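Long-range contacts in soluble lytic murein transglycosylase (Pseudomonas aeruginosa, PDB 5OHU), which cleaves the glycan strands of bacterial peptidoglycan as a lytic transglycosylase, serving both exolytic and endolytic turnover of the cell wall: residues Leu74-Asn79 against Leu105-Asp111; Trp112-Val116 against Leu131-Tyr135; Pro63-Tyr67 against Leu92-Leu98; Glu150-Leu154 against Glu179-Lys183. All coordinates share one frame; numbering follows the deposited sequence.

Contact 1. Residues Leu74-Asn79 against Leu105-Asp111; sequences LKSASN and LLADRGD
N79 and D111 form the direct polar link of this contact. N79 ND2 donates to D111 OD2 over 3.1 Å with an N-H...O angle of 178°; the acceptor lies in the plane of the amide, and the donor meets the carboxylate on its syn side, 19° out of its plane. The other carboxylate oxygen, D111 OD1, is held by T114, so the group is gripped at both ends.

Water carries the second kind of interaction. One water lies 2.5 Å from R109 NH2 and 2.6 Å from L74 O. A second sits at the edge of the guanidinium, in its plane, accepting a long bond from R109 NH1 and standing 2.5 Å from N79 OD1. Both waters are also near A77 O, and each faces more acceptors than its two protons can serve, so not every bond can be made at once.

Apolar contact is supplied by L105. Its CD1 reaches 3.7 Å from K75 CA and 3.9 Å from L74 CG, while its CB lies over one face of the guanidinium, offset to the rim. With CG beside its backbone N (chi1 -69°), L105 points this methyl at the loop.

The chain turns at G110 in a Schellman motif, leading to D111 at the next helix N-cap. The joint is mostly water-bridged: R109 donates to the waters, which in turn can donate to L74 O and A77 O, so the charge is linked to the loop carbonyls through solvent.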
# COMPACT_ATOMS: atom_id res chain seq x y z
N LEU A 74 -36.06 -0.40 -2.71
CA LEU A 74 -35.49 -1.52 -3.45
C LEU A 74 -36.22 -2.83 -3.14
O LEU A 74 -36.35 -3.69 -4.01
CB LEU A 74 -34.00 -1.61 -3.14
CG LEU A 74 -33.25 -2.78 -3.76
CD1 LEU A 74 -33.08 -2.48 -5.23
CD2 LEU A 74 -31.90 -2.90 -3.10
N LYS A 75 -36.72 -2.99 -1.90
CA LYS A 75 -37.43 -4.21 -1.55
C LYS A 75 -38.74 -4.35 -2.31
O LYS A 75 -39.28 -5.46 -2.39
CB LYS A 75 -37.66 -4.27 -0.03
CG LYS A 75 -38.23 -5.61 0.46
CD LYS A 75 -38.07 -5.85 1.95
CE LYS A 75 -39.02 -6.96 2.41
NZ LYS A 75 -39.13 -7.02 3.89
N SER A 76 -39.24 -3.28 -2.91
CA SER A 76 -40.45 -3.34 -3.72
C SER A 76 -40.20 -3.25 -5.21
O SER A 76 -41.13 -3.45 -5.99
CB SER A 76 -41.40 -2.21 -3.31
OG SER A 76 -41.68 -2.29 -1.93
N ALA A 77 -38.98 -2.95 -5.64
CA ALA A 77 -38.74 -2.67 -7.05
C ALA A 77 -38.76 -3.95 -7.88
O ALA A 77 -38.24 -4.99 -7.46
CB ALA A 77 -37.42 -1.93 -7.23
N SER A 78 -39.34 -3.87 -9.07
CA SER A 78 -39.35 -5.02 -9.97
C SER A 78 -37.93 -5.35 -10.43
O SER A 78 -37.04 -4.50 -10.46
CB SER A 78 -40.20 -4.72 -11.19
OG SER A 78 -39.60 -3.69 -11.95
N ASN A 79 -37.73 -6.63 -10.81
CA ASN A 79 -36.49 -7.03 -11.48
C ASN A 79 -36.23 -6.16 -12.70
O ASN A 79 -35.09 -5.77 -12.96
CB ASN A 79 -36.55 -8.49 -11.92
CG ASN A 79 -36.42 -9.47 -10.78
OD1 ASN A 79 -36.49 -9.11 -9.60
ND2 ASN A 79 -36.24 -10.75 -11.14
N LEU A 105 -31.43 -9.50 -1.52
CA LEU A 105 -32.86 -9.73 -1.69
C LEU A 105 -33.14 -10.92 -2.59
O LEU A 105 -33.97 -11.79 -2.26
CB LEU A 105 -33.53 -8.47 -2.24
CG LEU A 105 -33.60 -7.28 -1.28
CD1 LEU A 105 -34.25 -6.09 -1.97
CD2 LEU A 105 -34.35 -7.63 0.01
N LEU A 106 -32.48 -10.99 -3.76
CA LEU A 106 -32.79 -12.06 -4.71
C LEU A 106 -32.55 -13.43 -4.09
O LEU A 106 -33.32 -14.38 -4.31
CB LEU A 106 -31.96 -11.91 -5.98
CG LEU A 106 -32.17 -10.68 -6.83
CD1 LEU A 106 -31.13 -10.65 -7.91
CD2 LEU A 106 -33.62 -10.68 -7.40
N ALA A 107 -31.45 -13.55 -3.34
CA ALA A 107 -31.13 -14.81 -2.69
C ALA A 107 -32.14 -15.13 -1.59
O ALA A 107 -32.59 -16.27 -1.47
CB ALA A 107 -29.71 -14.76 -2.12
N ASP A 108 -32.51 -14.12 -0.79
CA ASP A 108 -33.49 -14.36 0.27
C ASP A 108 -34.84 -14.82 -0.29
O ASP A 108 -35.58 -15.53 0.39
CB ASP A 108 -33.66 -13.10 1.13
CG ASP A 108 -32.36 -12.70 1.86
OD1 ASP A 108 -31.43 -13.53 1.96
OD2 ASP A 108 -32.28 -11.55 2.34
N ARG A 109 -35.15 -14.48 -1.54
CA ARG A 109 -36.41 -14.90 -2.16
C ARG A 109 -36.30 -16.21 -2.92
O ARG A 109 -37.31 -16.65 -3.49
CB ARG A 109 -36.92 -13.86 -3.16
CG ARG A 109 -36.96 -12.44 -2.74
CD ARG A 109 -37.40 -11.62 -3.95
NE ARG A 109 -37.47 -10.21 -3.59
CZ ARG A 109 -37.19 -9.19 -4.41
NH1 ARG A 109 -36.80 -9.43 -5.66
NH2 ARG A 109 -37.31 -7.96 -3.94
N GLY A 110 -35.13 -16.81 -3.03
CA GLY A 110 -35.00 -17.93 -3.94
C GLY A 110 -35.03 -17.56 -5.41
O GLY A 110 -35.18 -18.46 -6.25
N ASP A 111 -34.89 -16.28 -5.75
CA ASP A 111 -34.72 -15.85 -7.14
C ASP A 111 -33.29 -16.13 -7.61
O ASP A 111 -32.51 -15.23 -7.94
CB ASP A 111 -35.09 -14.38 -7.29
CG ASP A 111 -35.49 -14.02 -8.72
OD1 ASP A 111 -35.19 -14.83 -9.62
OD2 ASP A 111 -36.06 -12.91 -8.95
O HOH W 1 -36.67 -5.93 -5.22
O HOH W 2 -36.19 -7.19 -7.98

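Contact 2. Residues Trp112-Val116 against Leu131-Tyr135; sequences WKTFV and LYGQY. With PO4 (phosphate ion), chain F.
The Y135 ring takes the methyl V116 CG1 squarely on one face: the carbon is 3.3 Å from the ring centroid and 3° off the normal, a close, centred CH-pi contact. At the edge of the same ring, in its plane, lies W112 CB. The W112 indole in turn has Y135 CA over one face, offset toward the rim, and its CE3 is 3.7 Å from Y135 CB; the two side chains run antiparallel, side by side. F115 receives W112 CZ3 over one face, also near the rim, while its own CZ presses 3.6 Å from L131 CB, the leucine lying roughly perpendicular to it. Y132 offers its edge, where V116 CG1 is 4.1 Å from Y132 CE1.

With CG anti to its backbone N (chi1 167°), Y135 lays its ring along the neighbouring helix, beneath the V116 methyl. Past the apolar zone the tyrosine hydroxyls meet a phosphate ion, probably from the crystallisation liquor; Y132 OH donates to its O1 over 2.8 Å.

The two helical segments approach to 11.0 Å between axes at 127°, and no hydrogen bond joins them. H139 flanks the pair, stacking on Y135 and meeting W112 edge-to-face. Helix 95-108 backs W112 and F115 through A107 and L103, and helix 161-172 packs against L131 and Q134, tied to helix 126-138 by the C130-C163 disulfide.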
# COMPACT_ATOMS: atom_id res chain seq x y z
N TRP A 112 -32.96 -17.43 -7.66
CA TRP A 112 -31.59 -17.85 -7.94
C TRP A 112 -31.19 -17.61 -9.39
O TRP A 112 -30.02 -17.34 -9.65
CB TRP A 112 -31.39 -19.32 -7.57
CG TRP A 112 -31.35 -19.52 -6.09
CD1 TRP A 112 -32.28 -20.14 -5.32
CD2 TRP A 112 -30.34 -19.03 -5.18
NE1 TRP A 112 -31.92 -20.09 -4.00
CE2 TRP A 112 -30.73 -19.42 -3.88
CE3 TRP A 112 -29.15 -18.33 -5.34
CZ2 TRP A 112 -29.97 -19.13 -2.75
CZ3 TRP A 112 -28.39 -18.02 -4.21
CH2 TRP A 112 -28.80 -18.43 -2.93
N LYS A 113 -32.14 -17.68 -10.32
CA LYS A 113 -31.80 -17.44 -11.72
C LYS A 113 -31.36 -16.00 -11.95
O LYS A 113 -30.41 -15.75 -12.71
CB LYS A 113 -32.98 -17.79 -12.63
CG LYS A 113 -33.25 -19.28 -12.77
CD LYS A 113 -34.39 -19.54 -13.76
CE LYS A 113 -34.55 -21.02 -14.08
NZ LYS A 113 -35.44 -21.71 -13.11
N THR A 114 -32.03 -15.05 -11.31
CA THR A 114 -31.63 -13.65 -11.42
C THR A 114 -30.36 -13.37 -10.62
O THR A 114 -29.52 -12.57 -11.05
CB THR A 114 -32.77 -12.76 -10.93
OG1 THR A 114 -33.99 -13.16 -11.57
CG2 THR A 114 -32.49 -11.31 -11.24
N PHE A 115 -30.21 -14.01 -9.46
CA PHE A 115 -28.98 -13.87 -8.69
C PHE A 115 -27.76 -14.24 -9.53
O PHE A 115 -26.81 -13.45 -9.63
CB PHE A 115 -29.04 -14.73 -7.43
CG PHE A 115 -27.79 -14.66 -6.59
CD1 PHE A 115 -26.74 -15.54 -6.80
CD2 PHE A 115 -27.69 -13.75 -5.56
CE1 PHE A 115 -25.58 -15.47 -6.03
CE2 PHE A 115 -26.55 -13.67 -4.78
CZ PHE A 115 -25.49 -14.54 -5.00
N VAL A 116 -27.75 -15.43 -10.15
CA VAL A 116 -26.54 -15.82 -10.86
C VAL A 116 -26.34 -15.01 -12.12
O VAL A 116 -25.21 -14.90 -12.60
CB VAL A 116 -26.46 -17.32 -11.20
CG1 VAL A 116 -26.32 -18.16 -9.95
CG2 VAL A 116 -27.62 -17.80 -12.11
N LEU A 131 -23.23 -16.63 -0.70
CA LEU A 131 -24.50 -16.91 -1.34
C LEU A 131 -24.30 -17.69 -2.64
O LEU A 131 -25.09 -18.57 -2.97
CB LEU A 131 -25.24 -15.60 -1.60
CG LEU A 131 -25.70 -14.90 -0.31
CD1 LEU A 131 -26.22 -13.50 -0.60
CD2 LEU A 131 -26.77 -15.74 0.34
N TYR A 132 -23.22 -17.39 -3.37
CA TYR A 132 -22.97 -18.12 -4.61
C TYR A 132 -22.62 -19.57 -4.33
O TYR A 132 -23.08 -20.48 -5.05
CB TYR A 132 -21.86 -17.45 -5.42
CG TYR A 132 -21.62 -18.08 -6.76
CD1 TYR A 132 -22.63 -18.13 -7.73
CD2 TYR A 132 -20.37 -18.64 -7.07
CE1 TYR A 132 -22.40 -18.72 -8.98
CE2 TYR A 132 -20.12 -19.22 -8.31
CZ TYR A 132 -21.13 -19.26 -9.26
OH TYR A 132 -20.87 -19.84 -10.48
N GLY A 133 -21.81 -19.82 -3.30
CA GLY A 133 -21.58 -21.20 -2.88
C GLY A 133 -22.86 -21.93 -2.54
O GLY A 133 -23.04 -23.09 -2.92
N GLN A 134 -23.78 -21.26 -1.84
CA GLN A 134 -25.08 -21.86 -1.57
C GLN A 134 -25.80 -22.21 -2.87
O GLN A 134 -26.37 -23.30 -3.01
CB GLN A 134 -25.95 -20.92 -0.73
CG GLN A 134 -25.50 -20.73 0.72
CD GLN A 134 -26.36 -19.72 1.50
OE1 GLN A 134 -25.83 -18.89 2.24
NE2 GLN A 134 -27.68 -19.80 1.33
N TYR A 135 -25.76 -21.30 -3.84
CA TYR A 135 -26.37 -21.61 -5.13
C TYR A 135 -25.76 -22.87 -5.74
O TYR A 135 -26.47 -23.73 -6.27
CB TYR A 135 -26.21 -20.43 -6.09
CG TYR A 135 -26.54 -20.81 -7.52
CD1 TYR A 135 -27.85 -20.73 -7.99
CD2 TYR A 135 -25.56 -21.27 -8.38
CE1 TYR A 135 -28.16 -21.08 -9.27
CE2 TYR A 135 -25.86 -21.62 -9.69
CZ TYR A 135 -27.16 -21.53 -10.11
OH TYR A 135 -27.50 -21.87 -11.40
P PO4 F . -23.46 -21.01 -13.40
O1 PO4 F . -22.96 -20.84 -11.98
O2 PO4 F . -24.96 -21.19 -13.41
O3 PO4 F . -22.82 -22.22 -14.04
O4 PO4 F . -23.09 -19.77 -14.18

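Contact 3. Residues Pro63-Tyr67 against Leu92-Leu98; sequences PYLAY and LPQIGWL
P63 opens the contact by touching L92, its CB lying 4.0 Å from L92 CD1 while the same methyl approaches the P63 carbonyl. One residue on, Y64 meets three consecutive partners. Its CE1 is 3.7 Å from L92 CD2, and its hydroxyl end reaches the P93 ring, with OH 3.5 Å from CD. The third partner, Q94, places its amide nitrogen over one face of the Y64 ring, offset toward the rim, with NE2 3.5 Å from CE2; amide and ring planes are inclined by 57°. The Y64 hydroxyl itself is hydrogen-bonded to E428.

Y67 buries the largest area of the contact. With CG anti to its backbone N (chi1 177°), it sends its ring between the loop and the first turn of helix 95-108. Q94 CG sits over the ring face in a CH-pi contact, 3.6 Å from the centroid, and L98 CB comes 3.6 Å from Y67 CE2. A sharp bend at chi2 (-87°) lets Q94 serve both tyrosines, its CG against the Y67 ring, its amide nitrogen over Y64 while still near the Y67 ring. The loop is shaped by a type I turn from L92 to I95, with Q94 at the N-cap position.

P93 also rests on R427, E428 and H431 of helix 422-433, far along the chain. Such a meeting of N-terminal helices with the L domain is consistent with the closed helical ring of the Slt70 family.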
# COMPACT_ATOMS: atom_id res chain seq x y z
N PRO A 63 -28.36 10.56 -12.31
CA PRO A 63 -28.33 9.17 -11.85
C PRO A 63 -28.14 9.02 -10.35
O PRO A 63 -28.50 7.97 -9.81
CB PRO A 63 -27.16 8.57 -12.63
CG PRO A 63 -27.11 9.37 -13.87
CD PRO A 63 -27.49 10.76 -13.48
N TYR A 64 -27.59 10.03 -9.66
CA TYR A 64 -27.45 9.94 -8.21
C TYR A 64 -28.80 10.02 -7.50
O TYR A 64 -29.03 9.31 -6.52
CB TYR A 64 -26.50 11.04 -7.70
CG TYR A 64 -25.04 10.65 -7.79
CD1 TYR A 64 -24.42 10.48 -9.02
CD2 TYR A 64 -24.28 10.45 -6.65
CE1 TYR A 64 -23.10 10.12 -9.11
CE2 TYR A 64 -22.94 10.08 -6.72
CZ TYR A 64 -22.36 9.92 -7.97
OH TYR A 64 -21.04 9.57 -8.09
N LEU A 65 -29.71 10.86 -7.99
CA LEU A 65 -31.04 10.90 -7.39
C LEU A 65 -31.82 9.63 -7.70
O LEU A 65 -32.43 9.04 -6.81
CB LEU A 65 -31.81 12.13 -7.87
CG LEU A 65 -31.15 13.48 -7.57
CD1 LEU A 65 -32.05 14.62 -8.05
CD2 LEU A 65 -30.83 13.61 -6.09
N ALA A 66 -31.81 9.22 -8.97
CA ALA A 66 -32.34 7.92 -9.34
C ALA A 66 -31.81 6.83 -8.43
O ALA A 66 -32.56 5.96 -7.98
CB ALA A 66 -32.00 7.62 -10.80
N TYR A 67 -30.51 6.86 -8.15
CA TYR A 67 -29.91 5.82 -7.32
C TYR A 67 -30.49 5.84 -5.91
O TYR A 67 -30.80 4.80 -5.34
CB TYR A 67 -28.39 6.01 -7.28
CG TYR A 67 -27.68 5.03 -6.38
CD1 TYR A 67 -27.55 5.28 -5.02
CD2 TYR A 67 -27.13 3.87 -6.89
CE1 TYR A 67 -26.88 4.39 -4.19
CE2 TYR A 67 -26.48 2.98 -6.08
CZ TYR A 67 -26.35 3.24 -4.73
OH TYR A 67 -25.69 2.35 -3.92
N LEU A 92 -21.70 4.14 -12.26
CA LEU A 92 -21.72 4.87 -11.00
C LEU A 92 -20.72 4.24 -10.03
O LEU A 92 -20.64 3.01 -9.93
CB LEU A 92 -23.11 4.87 -10.38
CG LEU A 92 -24.15 5.73 -11.10
CD1 LEU A 92 -25.46 5.75 -10.32
CD2 LEU A 92 -23.62 7.14 -11.30
N PRO A 93 -19.93 5.06 -9.32
CA PRO A 93 -18.95 4.48 -8.38
C PRO A 93 -19.59 3.59 -7.34
O PRO A 93 -18.97 2.60 -6.92
CB PRO A 93 -18.31 5.72 -7.73
CG PRO A 93 -18.59 6.86 -8.70
CD PRO A 93 -19.94 6.53 -9.30
N GLN A 94 -20.81 3.90 -6.91
CA GLN A 94 -21.46 3.19 -5.82
C GLN A 94 -22.36 2.05 -6.28
O GLN A 94 -23.05 1.45 -5.45
CB GLN A 94 -22.27 4.18 -4.96
CG GLN A 94 -23.50 4.73 -5.64
CD GLN A 94 -23.23 5.97 -6.49
OE1 GLN A 94 -22.13 6.14 -7.01
NE2 GLN A 94 -24.22 6.84 -6.60
N ILE A 95 -22.37 1.73 -7.58
CA ILE A 95 -23.31 0.74 -8.10
C ILE A 95 -23.11 -0.62 -7.45
O ILE A 95 -24.04 -1.43 -7.41
CB ILE A 95 -23.20 0.65 -9.64
CG1 ILE A 95 -24.50 0.13 -10.22
CG2 ILE A 95 -22.08 -0.29 -10.07
CD1 ILE A 95 -25.66 1.06 -9.98
N GLY A 96 -21.91 -0.92 -6.94
CA GLY A 96 -21.71 -2.19 -6.26
C GLY A 96 -22.53 -2.34 -4.99
O GLY A 96 -22.95 -3.45 -4.65
N TRP A 97 -22.75 -1.25 -4.26
CA TRP A 97 -23.59 -1.33 -3.07
C TRP A 97 -25.02 -1.68 -3.46
O TRP A 97 -25.68 -2.48 -2.78
CB TRP A 97 -23.55 -0.01 -2.29
CG TRP A 97 -22.18 0.28 -1.78
CD1 TRP A 97 -21.34 1.26 -2.22
CD2 TRP A 97 -21.46 -0.45 -0.78
NE1 TRP A 97 -20.15 1.20 -1.54
CE2 TRP A 97 -20.19 0.16 -0.65
CE3 TRP A 97 -21.77 -1.54 0.04
CZ2 TRP A 97 -19.23 -0.29 0.25
CZ3 TRP A 97 -20.80 -1.99 0.94
CH2 TRP A 97 -19.55 -1.36 1.04
N LEU A 98 -25.51 -1.11 -4.55
CA LEU A 98 -26.83 -1.47 -5.04
C LEU A 98 -26.89 -2.94 -5.42
O LEU A 98 -27.89 -3.61 -5.16
CB LEU A 98 -27.22 -0.58 -6.23
CG LEU A 98 -28.50 -0.94 -6.99
CD1 LEU A 98 -29.70 -1.05 -6.06
CD2 LEU A 98 -28.79 0.04 -8.12

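Contact 4. Residues Glu150-Leu154 against Glu179-Lys183; sequences ERLWL and EKVWK
Backbones come nearest where L154 leaves helical geometry at the end of helix 142-153, its CA 7.0 Å from that of K183 on helix 178-190. Just before it, W153 makes the hydrogen bond of the contact: NE1 donates to K180 O over 3.0 Å with an N-H...O angle of 169°. The carbonyl oxygen lies in the plane of the indole, at its edge, yet the donor approaches from above the carbonyl plane, 67° out of it, and so does not use a lone-pair direction. Placing CG anti to the backbone N (chi1 169°) swings the indole toward the second helix, and the bond supplies a partner for the N-H of a buried tryptophan.

The two helices are not successive. Helix 161-172 comes between them in the chain and contributes F167, edge-to-face with W153, and W170, which also meets the indole; R184 adds a cation-pi interaction. Contact between every second helix in this way is a feature of alpha-helical superhelices, the architecture known from the N-terminal region of the Slt70 family.

On another side the E150 chain runs nearly perpendicular to that of K180, both extended beyond CG. E150 OE1 is 3.5 Å from K180 NZ, a salt bridge of long reach, and nearer still to the adjoining methylene, at 3.2 Å from K180 CE. K180 NZ has a second partner, hydrogen-bonding to the carbonyl of Q175. L154 packs its branch tightly against the stem of K183, with CD2 3.5 Å from CB, and K183 turns its amine away from this meeting.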
# COMPACT_ATOMS: atom_id res chain seq x y z
N GLU A 150 -14.67 -24.33 1.05
CA GLU A 150 -13.36 -24.49 1.66
C GLU A 150 -12.53 -23.22 1.52
O GLU A 150 -11.90 -22.77 2.48
CB GLU A 150 -12.62 -25.67 1.04
CG GLU A 150 -11.33 -26.03 1.74
CD GLU A 150 -10.92 -27.46 1.47
OE1 GLU A 150 -11.79 -28.36 1.54
OE2 GLU A 150 -9.73 -27.69 1.19
N ARG A 151 -12.55 -22.61 0.33
CA ARG A 151 -11.81 -21.37 0.12
C ARG A 151 -12.31 -20.25 1.04
O ARG A 151 -11.51 -19.48 1.58
CB ARG A 151 -11.92 -20.94 -1.34
CG ARG A 151 -11.18 -19.65 -1.68
CD ARG A 151 -11.46 -19.19 -3.11
NE ARG A 151 -12.85 -18.81 -3.33
CZ ARG A 151 -13.34 -17.58 -3.13
NH1 ARG A 151 -12.56 -16.60 -2.70
NH2 ARG A 151 -14.63 -17.34 -3.37
N LEU A 152 -13.62 -20.13 1.20
CA LEU A 152 -14.13 -19.13 2.13
C LEU A 152 -13.94 -19.56 3.57
O LEU A 152 -13.94 -18.70 4.46
CB LEU A 152 -15.60 -18.85 1.85
CG LEU A 152 -15.78 -18.11 0.53
CD1 LEU A 152 -17.16 -18.40 -0.06
CD2 LEU A 152 -15.56 -16.64 0.75
N TRP A 153 -13.82 -20.86 3.82
CA TRP A 153 -13.65 -21.35 5.18
C TRP A 153 -12.21 -21.15 5.65
O TRP A 153 -11.98 -20.82 6.82
CB TRP A 153 -14.04 -22.83 5.26
CG TRP A 153 -13.64 -23.48 6.56
CD1 TRP A 153 -12.50 -24.21 6.80
CD2 TRP A 153 -14.35 -23.43 7.80
NE1 TRP A 153 -12.48 -24.62 8.11
CE2 TRP A 153 -13.60 -24.15 8.75
CE3 TRP A 153 -15.56 -22.83 8.20
CZ2 TRP A 153 -14.00 -24.29 10.07
CZ3 TRP A 153 -15.96 -22.97 9.51
CH2 TRP A 153 -15.19 -23.69 10.43
N LEU A 154 -11.24 -21.30 4.74
CA LEU A 154 -9.82 -21.24 5.12
C LEU A 154 -9.36 -19.79 5.17
O LEU A 154 -8.55 -19.32 4.37
CB LEU A 154 -8.97 -22.07 4.16
CG LEU A 154 -9.08 -23.55 4.53
CD1 LEU A 154 -8.38 -24.45 3.50
CD2 LEU A 154 -8.55 -23.75 5.94
N GLU A 179 -9.34 -31.87 10.40
CA GLU A 179 -8.15 -31.27 9.82
C GLU A 179 -8.45 -29.87 9.26
O GLU A 179 -7.63 -28.96 9.39
CB GLU A 179 -7.59 -32.20 8.74
CG GLU A 179 -6.36 -31.68 7.98
CD GLU A 179 -5.12 -31.52 8.87
OE1 GLU A 179 -4.20 -30.77 8.48
OE2 GLU A 179 -5.05 -32.11 9.98
N LYS A 180 -9.63 -29.68 8.67
CA LYS A 180 -10.00 -28.36 8.14
C LYS A 180 -10.32 -27.37 9.26
O LYS A 180 -10.07 -26.17 9.11
CB LYS A 180 -11.20 -28.48 7.19
CG LYS A 180 -10.92 -29.36 5.99
CD LYS A 180 -12.20 -29.63 5.23
CE LYS A 180 -11.94 -30.47 4.00
NZ LYS A 180 -13.23 -30.98 3.45
N VAL A 181 -10.90 -27.84 10.36
CA VAL A 181 -11.02 -26.99 11.54
C VAL A 181 -9.63 -26.57 12.01
O VAL A 181 -9.38 -25.39 12.29
CB VAL A 181 -11.77 -27.72 12.67
CG1 VAL A 181 -11.99 -26.78 13.86
CG2 VAL A 181 -13.09 -28.26 12.16
N TRP A 182 -8.71 -27.53 12.08
CA TRP A 182 -7.35 -27.25 12.51
C TRP A 182 -6.67 -26.21 11.61
O TRP A 182 -6.09 -25.24 12.11
CB TRP A 182 -6.54 -28.55 12.54
CG TRP A 182 -5.12 -28.36 13.01
CD1 TRP A 182 -4.01 -28.27 12.23
CD2 TRP A 182 -4.67 -28.21 14.36
NE1 TRP A 182 -2.89 -28.09 13.01
CE2 TRP A 182 -3.27 -28.06 14.32
CE3 TRP A 182 -5.31 -28.20 15.61
CZ2 TRP A 182 -2.49 -27.90 15.48
CZ3 TRP A 182 -4.54 -28.04 16.76
CH2 TRP A 182 -3.15 -27.89 16.69
N LYS A 183 -6.74 -26.39 10.28
CA LYS A 183 -6.16 -25.40 9.38
C LYS A 183 -6.69 -24.01 9.67
O LYS A 183 -5.93 -23.03 9.67
CB LYS A 183 -6.47 -25.71 7.92
CG LYS A 183 -5.57 -26.58 7.11
CD LYS A 183 -5.98 -27.99 7.22
CE LYS A 183 -5.32 -28.83 6.14
NZ LYS A 183 -3.88 -28.43 6.02

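In the fold
From the N terminus, contact 3 opens first, on helix 62-72, and contact 1 opens in the loop after it. Contact 3 closes at the start of helix 95-108 and contact 1 at its end, so the two cross; they share that helix and touch where L74 CD1 lies 3.8 Å from L98 CD1. Contact 2 follows in series, closing a span of 14 residues between segments 112-116 and 131-135, on helices 112-118 and 126-138; it abuts contact 1 where L106 CD1 is 3.7 Å from T114 CG2. Contact 4, again in series, joins helices 142-153 and 178-190, its nearest atoms about 6 Å from those of contact 2. Together they link successive layers of the N-terminal helical array.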